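Local structure of oxidoreductase (Ralstonia eutropha, 3HJ9) at residues A[20-29]-A[98-106]; A[28-36]-A[62-70]. The protein binds flavin mononucleotide and is probably a flavin-dependent oxidoreductase of the nitroreductase family. All coordinates share one frame; numbering follows the deposited sequence.

Contact 1 (A[20-29]-A[98-106])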
loop_
_atom_site.group_PDB
_atom_site.type_symbol
_atom_site.label_atom_id
_atom_site.label_comp_id
_atom_site.label_asym_id
_atom_site.label_seq_id
_atom_site.Cartn_x
_atom_site.Cartn_y
_atom_site.Cartn_z
ATOM N N PRO A 20 -24.381 3.876 20.523
ATOM C CA PRO A 20 -24.287 2.802 21.495
ATOM C C PRO A 20 -23.951 1.463 20.815
ATOM O O PRO A 20 -24.384 1.212 19.671
ATOM C CB PRO A 20 -25.682 2.751 22.117
ATOM C CG PRO A 20 -26.449 3.847 21.571
ATOM C CD PRO A 20 -25.740 4.464 20.466
ATOM N N ALA A 21 -23.153 0.638 21.498
ATOM C CA ALA A 21 -22.805 -0.674 20.977
ATOM C C ALA A 21 -24.088 -1.528 20.838
ATOM O O ALA A 21 -25.022 -1.410 21.644
ATOM C CB ALA A 21 -21.746 -1.359 21.862
ATOM N N VAL A 22 -24.149 -2.293 19.756
ATOM C CA VAL A 22 -25.253 -3.200 19.445
ATOM C C VAL A 22 -24.656 -4.587 19.574
ATOM O O VAL A 22 -23.750 -4.948 18.827
ATOM C CB VAL A 22 -25.755 -3.035 17.989
ATOM C CG1 VAL A 22 -26.937 -3.968 17.727
ATOM C CG2 VAL A 22 -26.111 -1.595 17.709
ATOM N N GLY A 23 -25.138 -5.347 20.534
ATOM C CA GLY A 23 -24.681 -6.702 20.762
ATOM C C GLY A 23 -24.003 -6.809 22.112
ATOM O O GLY A 23 -24.204 -5.965 23.027
ATOM N N THR A 24 -23.222 -7.880 22.238
ATOM C CA THR A 24 -22.474 -8.173 23.452
ATOM C C THR A 24 -21.072 -7.644 23.087
ATOM O O THR A 24 -20.501 -8.061 22.084
ATOM C CB THR A 24 -22.550 -9.699 23.811
ATOM O OG1 THR A 24 -21.822 -10.486 22.852
ATOM C CG2 THR A 24 -24.028 -10.186 23.853
ATOM N N SER A 25 -20.582 -6.697 23.886
ATOM C CA SER A 25 -19.308 -6.016 23.699
ATOM C C SER A 25 -18.216 -6.759 24.509
ATOM O O SER A 25 -17.712 -6.278 25.535
ATOM C CB SER A 25 -19.496 -4.558 24.101
ATOM O OG SER A 25 -18.284 -3.874 24.062
ATOM N N GLU A 26 -17.859 -7.941 24.010
ATOM C CA GLU A 26 -16.910 -8.849 24.676
ATOM C C GLU A 26 -15.499 -8.267 24.729
ATOM O O GLU A 26 -15.091 -7.526 23.833
ATOM C CB GLU A 26 -16.891 -10.222 23.998
ATOM C CG GLU A 26 -18.250 -10.955 23.946
ATOM C CD GLU A 26 -18.864 -11.281 25.320
ATOM O OE1 GLU A 26 -18.130 -11.385 26.341
ATOM O OE2 GLU A 26 -20.108 -11.460 25.387
ATOM N N ARG A 27 -14.783 -8.577 25.805
ATOM C CA ARG A 27 -13.435 -8.054 26.047
ATOM C C ARG A 27 -12.414 -8.526 24.994
ATOM O O ARG A 27 -11.562 -7.747 24.563
ATOM C CB ARG A 27 -12.979 -8.401 27.480
ATOM C CG ARG A 27 -11.700 -7.715 27.871
ATOM C CD ARG A 27 -11.437 -7.750 29.364
ATOM N NE ARG A 27 -10.164 -7.080 29.620
ATOM C CZ ARG A 27 -8.951 -7.619 29.418
ATOM N NH1 ARG A 27 -8.797 -8.880 28.972
ATOM N NH2 ARG A 27 -7.860 -6.889 29.677
ATOM N N VAL A 28 -12.532 -9.796 24.593
ATOM C CA VAL A 28 -11.677 -10.402 23.585
ATOM C C VAL A 28 -12.516 -11.223 22.617
ATOM O O VAL A 28 -13.385 -11.963 23.051
ATOM C CB VAL A 28 -10.626 -11.351 24.219
ATOM C CG1 VAL A 28 -9.763 -12.018 23.150
ATOM C CG2 VAL A 28 -9.765 -10.610 25.203
ATOM N N ILE A 29 -12.278 -11.063 21.314
ATOM C CA ILE A 29 -12.883 -11.924 20.299
ATOM C C ILE A 29 -11.721 -12.755 19.718
ATOM O O ILE A 29 -10.779 -12.182 19.172
ATOM C CB ILE A 29 -13.614 -11.165 19.185
ATOM C CG1 ILE A 29 -14.748 -10.304 19.758
ATOM C CG2 ILE A 29 -14.204 -12.160 18.170
ATOM C CD1 ILE A 29 -15.417 -9.404 18.735
ATOM N N VAL A 98 -10.624 -2.071 14.499
ATOM C CA VAL A 98 -11.825 -2.488 13.771
ATOM C C VAL A 98 -13.060 -1.923 14.470
ATOM O O VAL A 98 -13.282 -2.237 15.644
ATOM C CB VAL A 98 -11.973 -4.059 13.718
ATOM C CG1 VAL A 98 -12.988 -4.451 12.684
ATOM C CG2 VAL A 98 -10.651 -4.749 13.431
ATOM N N ALA A 99 -13.852 -1.102 13.766
ATOM C CA ALA A 99 -15.118 -0.584 14.317
ATOM C C ALA A 99 -16.200 -1.553 13.894
ATOM O O ALA A 99 -16.491 -1.658 12.696
ATOM C CB ALA A 99 -15.426 0.831 13.826
ATOM N N LEU A 100 -16.729 -2.315 14.858
ATOM C CA LEU A 100 -17.858 -3.210 14.644
ATOM C C LEU A 100 -19.071 -2.605 15.356
ATOM O O LEU A 100 -18.909 -1.730 16.235
ATOM C CB LEU A 100 -17.582 -4.585 15.229
ATOM C CG LEU A 100 -16.502 -5.403 14.524
ATOM C CD1 LEU A 100 -16.013 -6.517 15.469
ATOM C CD2 LEU A 100 -17.002 -5.945 13.152
ATOM N N PRO A 101 -20.288 -3.073 15.017
ATOM C CA PRO A 101 -21.468 -2.573 15.769
ATOM C C PRO A 101 -21.398 -2.863 17.289
ATOM O O PRO A 101 -21.900 -2.074 18.083
ATOM C CB PRO A 101 -22.652 -3.312 15.132
ATOM C CG PRO A 101 -22.201 -3.778 13.797
ATOM C CD PRO A 101 -20.674 -3.952 13.897
ATOM N N ALA A 102 -20.779 -3.978 17.682
ATOM C CA ALA A 102 -20.618 -4.327 19.102
ATOM C C ALA A 102 -19.450 -3.616 19.803
ATOM O O ALA A 102 -19.327 -3.731 21.001
ATOM C CB ALA A 102 -20.492 -5.842 19.264
ATOM N N GLY A 103 -18.594 -2.893 19.075
ATOM C CA GLY A 103 -17.456 -2.237 19.704
ATOM C C GLY A 103 -16.287 -1.938 18.792
ATOM O O GLY A 103 -16.224 -2.468 17.676
ATOM N N LEU A 104 -15.407 -1.043 19.267
ATOM C CA LEU A 104 -14.144 -0.719 18.605
ATOM C C LEU A 104 -13.107 -1.665 19.207
ATOM O O LEU A 104 -12.911 -1.663 20.439
ATOM C CB LEU A 104 -13.701 0.742 18.826
ATOM C CG LEU A 104 -12.308 1.119 18.240
ATOM C CD1 LEU A 104 -12.310 1.143 16.702
ATOM C CD2 LEU A 104 -11.813 2.427 18.825
ATOM N N TYR A 105 -12.411 -2.409 18.351
ATOM C CA TYR A 105 -11.381 -3.356 18.762
ATOM C C TYR A 105 -10.036 -3.067 18.149
ATOM O O TYR A 105 -9.985 -2.493 17.078
ATOM C CB TYR A 105 -11.787 -4.785 18.351
ATOM C CG TYR A 105 -12.947 -5.320 19.143
ATOM C CD1 TYR A 105 -14.258 -4.958 18.823
ATOM C CD2 TYR A 105 -12.741 -6.155 20.238
ATOM C CE1 TYR A 105 -15.356 -5.432 19.594
ATOM C CE2 TYR A 105 -13.822 -6.643 21.000
ATOM C CZ TYR A 105 -15.108 -6.289 20.681
ATOM O OH TYR A 105 -16.131 -6.770 21.450
ATOM N N ARG A 106 -8.966 -3.482 18.834
ATOM C CA ARG A 106 -7.615 -3.442 18.297
ATOM C C ARG A 106 -7.245 -4.896 17.958
ATOM O O ARG A 106 -7.393 -5.806 18.790
ATOM C CB ARG A 106 -6.586 -2.865 19.270
ATOM C CG ARG A 106 -5.217 -2.614 18.615
ATOM C CD ARG A 106 -4.251 -1.972 19.560
ATOM N NE ARG A 106 -3.969 -2.841 20.696
ATOM C CZ ARG A 106 -3.368 -2.468 21.836
ATOM N NH1 ARG A 106 -2.930 -1.217 22.037
ATOM N NH2 ARG A 106 -3.186 -3.377 22.799
HETATM O O HOH W 1 -18.294 -8.411 20.573
#
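A21 and V22 run past the tip of the hairpin at P101 and A102, with the CA atoms of A21 and A102 4.7 Å apart. One backbone bond fixes the crossing: V22 N gives its hydrogen to P101 O at 2.8 Å, almost straight at 174°. The hairpin itself closes with a type I turn from L100 to G103, whose paired backbone bonds join strands 94-100 and 103-108 of the antiparallel sheet; the chain 20-29 bends round this turn before entering strand 28-30 at the edge of the sheet. A102 sits inside that bend, its CB against V22 O (3.4 Å) and T24 O. S25 OG adds a weak bond to A102 O.

Further along, Y105 provides the main side-chain anchor. Its CG lies anti to the carbonyl carbon (chi1 -70°), which sends the ring up from the strand so that OH donates to E26 O at 2.7 Å, in the carbonyl plane and on a lone pair. Water 1 donates to the same hydroxyl (2.9 Å) and to T24 O, tying a second carbonyl of the bend to the tyrosine. I29 crosses the ring at about a right angle, with CD1 over one face 4.0 Å from the centroid, a CH-pi contact. L114 and L116 of strand 113-116 pack on Y105 as well.

Contact 2 (A[28-36]-A[62-70])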
loop_
_atom_site.group_PDB
_atom_site.type_symbol
_atom_site.label_atom_id
_atom_site.label_comp_id
_atom_site.label_asym_id
_atom_site.label_seq_id
_atom_site.Cartn_x
_atom_site.Cartn_y
_atom_site.Cartn_z
ATOM N N VAL A 28 -12.532 -9.796 24.593
ATOM C CA VAL A 28 -11.677 -10.402 23.585
ATOM C C VAL A 28 -12.516 -11.223 22.617
ATOM O O VAL A 28 -13.385 -11.963 23.051
ATOM C CB VAL A 28 -10.626 -11.351 24.219
ATOM C CG1 VAL A 28 -9.763 -12.018 23.150
ATOM C CG2 VAL A 28 -9.765 -10.610 25.203
ATOM N N ILE A 29 -12.278 -11.063 21.314
ATOM C CA ILE A 29 -12.883 -11.924 20.299
ATOM C C ILE A 29 -11.721 -12.755 19.718
ATOM O O ILE A 29 -10.779 -12.182 19.172
ATOM C CB ILE A 29 -13.614 -11.165 19.185
ATOM C CG1 ILE A 29 -14.748 -10.304 19.758
ATOM C CG2 ILE A 29 -14.204 -12.160 18.170
ATOM C CD1 ILE A 29 -15.417 -9.404 18.735
ATOM N N THR A 30 -11.768 -14.081 19.919
ATOM C CA THR A 30 -10.752 -14.986 19.371
ATOM C C THR A 30 -11.154 -15.264 17.925
ATOM O O THR A 30 -12.337 -15.414 17.609
ATOM C CB THR A 30 -10.627 -16.285 20.174
ATOM O OG1 THR A 30 -11.924 -16.867 20.323
ATOM C CG2 THR A 30 -10.037 -16.004 21.557
ATOM N N LEU A 31 -10.176 -15.298 17.044
ATOM C CA LEU A 31 -10.394 -15.504 15.621
ATOM C C LEU A 31 -9.852 -16.878 15.217
ATOM O O LEU A 31 -8.817 -17.308 15.740
ATOM C CB LEU A 31 -9.654 -14.422 14.847
ATOM C CG LEU A 31 -10.043 -12.972 15.132
ATOM C CD1 LEU A 31 -9.013 -12.046 14.558
ATOM C CD2 LEU A 31 -11.454 -12.658 14.558
ATOM N N PRO A 32 -10.522 -17.559 14.260
ATOM C CA PRO A 32 -10.010 -18.865 13.822
ATOM C C PRO A 32 -8.748 -18.719 12.989
ATOM O O PRO A 32 -8.477 -17.624 12.453
ATOM C CB PRO A 32 -11.177 -19.432 13.000
ATOM C CG PRO A 32 -11.861 -18.237 12.479
ATOM C CD PRO A 32 -11.798 -17.242 13.588
ATOM N N GLU A 33 -7.965 -19.795 12.910
ATOM C CA GLU A 33 -6.713 -19.771 12.143
ATOM C C GLU A 33 -6.986 -19.464 10.683
ATOM O O GLU A 33 -7.883 -20.052 10.116
ATOM C CB GLU A 33 -5.938 -21.103 12.203
ATOM C CG GLU A 33 -5.159 -21.282 13.464
ATOM C CD GLU A 33 -4.119 -22.390 13.364
ATOM O OE1 GLU A 33 -4.518 -23.566 13.102
ATOM O OE2 GLU A 33 -2.905 -22.066 13.570
ATOM N N PRO A 34 -6.214 -18.551 10.073
ATOM C CA PRO A 34 -6.429 -18.248 8.656
ATOM C C PRO A 34 -5.950 -19.384 7.698
ATOM O O PRO A 34 -5.022 -20.121 8.061
ATOM C CB PRO A 34 -5.619 -16.958 8.469
ATOM C CG PRO A 34 -4.503 -17.082 9.429
ATOM C CD PRO A 34 -5.056 -17.824 10.621
ATOM N N ASP A 35 -6.630 -19.543 6.544
ATOM C CA ASP A 35 -6.241 -20.558 5.539
ATOM C C ASP A 35 -4.936 -20.115 4.860
ATOM O O ASP A 35 -4.645 -18.946 4.749
ATOM C CB ASP A 35 -7.339 -20.810 4.479
ATOM C CG ASP A 35 -7.095 -22.091 3.661
ATOM O OD1 ASP A 35 -7.377 -22.123 2.447
ATOM O OD2 ASP A 35 -6.581 -23.067 4.229
ATOM N N ARG A 36 -4.174 -21.082 4.392
ATOM C CA ARG A 36 -2.859 -20.842 3.782
ATOM C C ARG A 36 -2.698 -21.241 2.323
ATOM O O ARG A 36 -1.985 -20.569 1.578
ATOM C CB ARG A 36 -1.733 -21.452 4.690
ATOM C CG ARG A 36 -2.201 -22.333 5.903
ATOM C CD ARG A 36 -1.037 -22.874 6.745
ATOM N NE ARG A 36 -0.346 -21.954 7.667
ATOM C CZ ARG A 36 0.683 -22.311 8.455
ATOM N NH1 ARG A 36 1.164 -23.567 8.458
ATOM N NH2 ARG A 36 1.250 -21.409 9.256
ATOM N N LEU A 62 -17.236 -14.904 10.811
ATOM C CA LEU A 62 -16.000 -14.876 11.597
ATOM C C LEU A 62 -14.771 -15.299 10.784
ATOM O O LEU A 62 -13.704 -14.708 10.951
ATOM C CB LEU A 62 -16.142 -15.731 12.865
ATOM C CG LEU A 62 -15.100 -15.559 13.967
ATOM C CD1 LEU A 62 -15.125 -14.145 14.548
ATOM C CD2 LEU A 62 -15.392 -16.599 15.049
ATOM N N LYS A 63 -14.932 -16.286 9.897
ATOM C CA LYS A 63 -13.843 -16.744 9.007
ATOM C C LYS A 63 -13.315 -15.607 8.132
ATOM O O LYS A 63 -12.106 -15.473 7.967
ATOM C CB LYS A 63 -14.300 -17.910 8.104
ATOM C CG LYS A 63 -13.183 -18.572 7.216
ATOM C CD LYS A 63 -13.768 -19.702 6.331
ATOM C CE LYS A 63 -12.743 -20.368 5.389
ATOM N NZ LYS A 63 -12.067 -19.420 4.458
ATOM N N GLN A 64 -14.224 -14.806 7.573
ATOM C CA GLN A 64 -13.852 -13.688 6.729
ATOM C C GLN A 64 -13.249 -12.556 7.536
ATOM O O GLN A 64 -12.262 -11.980 7.098
ATOM C CB GLN A 64 -14.994 -13.179 5.863
ATOM C CG GLN A 64 -15.319 -14.082 4.683
ATOM C CD GLN A 64 -16.304 -13.445 3.706
ATOM O OE1 GLN A 64 -16.986 -12.465 4.037
ATOM N NE2 GLN A 64 -16.397 -14.016 2.500
ATOM N N LEU A 65 -13.827 -12.226 8.698
ATOM C CA LEU A 65 -13.209 -11.190 9.554
ATOM C C LEU A 65 -11.755 -11.570 9.879
ATOM O O LEU A 65 -10.847 -10.743 9.793
ATOM C CB LEU A 65 -14.001 -11.005 10.834
ATOM C CG LEU A 65 -13.561 -9.934 11.836
ATOM C CD1 LEU A 65 -13.474 -8.545 11.182
ATOM C CD2 LEU A 65 -14.540 -9.973 13.043
ATOM N N SER A 66 -11.551 -12.842 10.199
ATOM C CA SER A 66 -10.231 -13.376 10.531
ATOM C C SER A 66 -9.230 -13.236 9.403
ATOM O O SER A 66 -8.137 -12.705 9.605
ATOM C CB SER A 66 -10.350 -14.848 10.923
ATOM O OG SER A 66 -9.084 -15.471 11.041
ATOM N N GLU A 67 -9.604 -13.726 8.224
ATOM C CA GLU A 67 -8.728 -13.674 7.054
ATOM C C GLU A 67 -8.397 -12.237 6.593
ATOM O O GLU A 67 -7.269 -11.961 6.233
ATOM C CB GLU A 67 -9.280 -14.549 5.921
ATOM C CG GLU A 67 -9.261 -16.036 6.266
ATOM C CD GLU A 67 -9.819 -16.924 5.184
ATOM O OE1 GLU A 67 -10.543 -16.419 4.295
ATOM O OE2 GLU A 67 -9.519 -18.136 5.217
ATOM N N LEU A 68 -9.371 -11.344 6.669
ATOM C CA LEU A 68 -9.218 -9.911 6.341
ATOM C C LEU A 68 -8.175 -9.258 7.246
ATOM O O LEU A 68 -7.227 -8.571 6.759
ATOM C CB LEU A 68 -10.565 -9.172 6.543
ATOM C CG LEU A 68 -10.595 -7.642 6.463
ATOM C CD1 LEU A 68 -10.197 -7.162 5.036
ATOM C CD2 LEU A 68 -11.975 -7.102 6.918
ATOM N N LEU A 69 -8.366 -9.453 8.554
ATOM C CA LEU A 69 -7.447 -8.915 9.546
ATOM C C LEU A 69 -6.042 -9.500 9.355
ATOM O O LEU A 69 -5.105 -8.753 9.387
ATOM C CB LEU A 69 -7.962 -9.094 10.986
ATOM C CG LEU A 69 -9.160 -8.195 11.326
ATOM C CD1 LEU A 69 -9.768 -8.635 12.623
ATOM C CD2 LEU A 69 -8.772 -6.717 11.402
ATOM N N TRP A 70 -5.936 -10.814 9.141
ATOM C CA TRP A 70 -4.641 -11.457 8.879
ATOM C C TRP A 70 -3.985 -10.911 7.580
ATOM O O TRP A 70 -2.761 -10.665 7.558
ATOM C CB TRP A 70 -4.782 -12.969 8.837
ATOM C CG TRP A 70 -3.484 -13.626 8.619
ATOM C CD1 TRP A 70 -2.544 -13.927 9.552
ATOM C CD2 TRP A 70 -2.966 -14.038 7.367
ATOM N NE1 TRP A 70 -1.447 -14.497 8.953
ATOM C CE2 TRP A 70 -1.680 -14.575 7.604
ATOM C CE3 TRP A 70 -3.463 -13.998 6.056
ATOM C CZ2 TRP A 70 -0.884 -15.091 6.584
ATOM C CZ3 TRP A 70 -2.670 -14.519 5.026
ATOM C CH2 TRP A 70 -1.399 -15.069 5.302
#
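S66 and P32 are joined by a short hydrogen bond that ties the extended chain 28-36 to helix 62-70. S66 OG, anti to the backbone N (chi1 170°) and turned out of the helix, donates to P32 O at 2.6 Å, tilted 19° from the carbonyl plane. H112 NE2 also bonds to this hydroxyl and weakly to P32 O, leaving donor and acceptor both engaged.

The next residue, E67, has an extended side chain that splits its carboxylate between two tasks. OE1 bonds to Y174 OH of helix 156-177, while OE2 takes a salt bridge from K63 NZ at 3.0 Å, from above the carboxylate plane, and a weak bond from D35 N at 3.5 Å. The carbonyl of D35 is met by W47 NE1 of the second subunit. W70 NE1 is satisfied by V75 O, which helps to fix the indole while P34 lays CG over the face of its five-membered ring, 3.8 Å from the centroid and 14° off the normal.

Apolar side chains fill in the other end: P32 CD rests on L62 CG at 3.7 Å, and L31 spreads its two methyls, CD2 to L62 CD1 and CD1 to L69 CD1. W47 of the second subunit packs on both P34 and W70, and at this end the contact forms part of the subunit interface, consistent with the dimers of the nitroreductase family.

I29 belongs to both contacts; the branch not used on the tyrosine, CG2, meets L62 CD1 at 4.2 Å in contact 2. The two centres lie about 15 Å apart, and along the chain contact 2 is nested within the loop that contact 1 closes. They also meet directly where V98 CG2 packs on L69 CD2 at 3.4 Å, and L114 of strand 113-116 touches I29, Y105, L65 and L69 alike. Contact 1 is remote from the flavin. Contact 2 comes nearer, with the W70 side chain about 12 Å from a bound FMN and about 9 Å from that of R77, an FMN-binding residue.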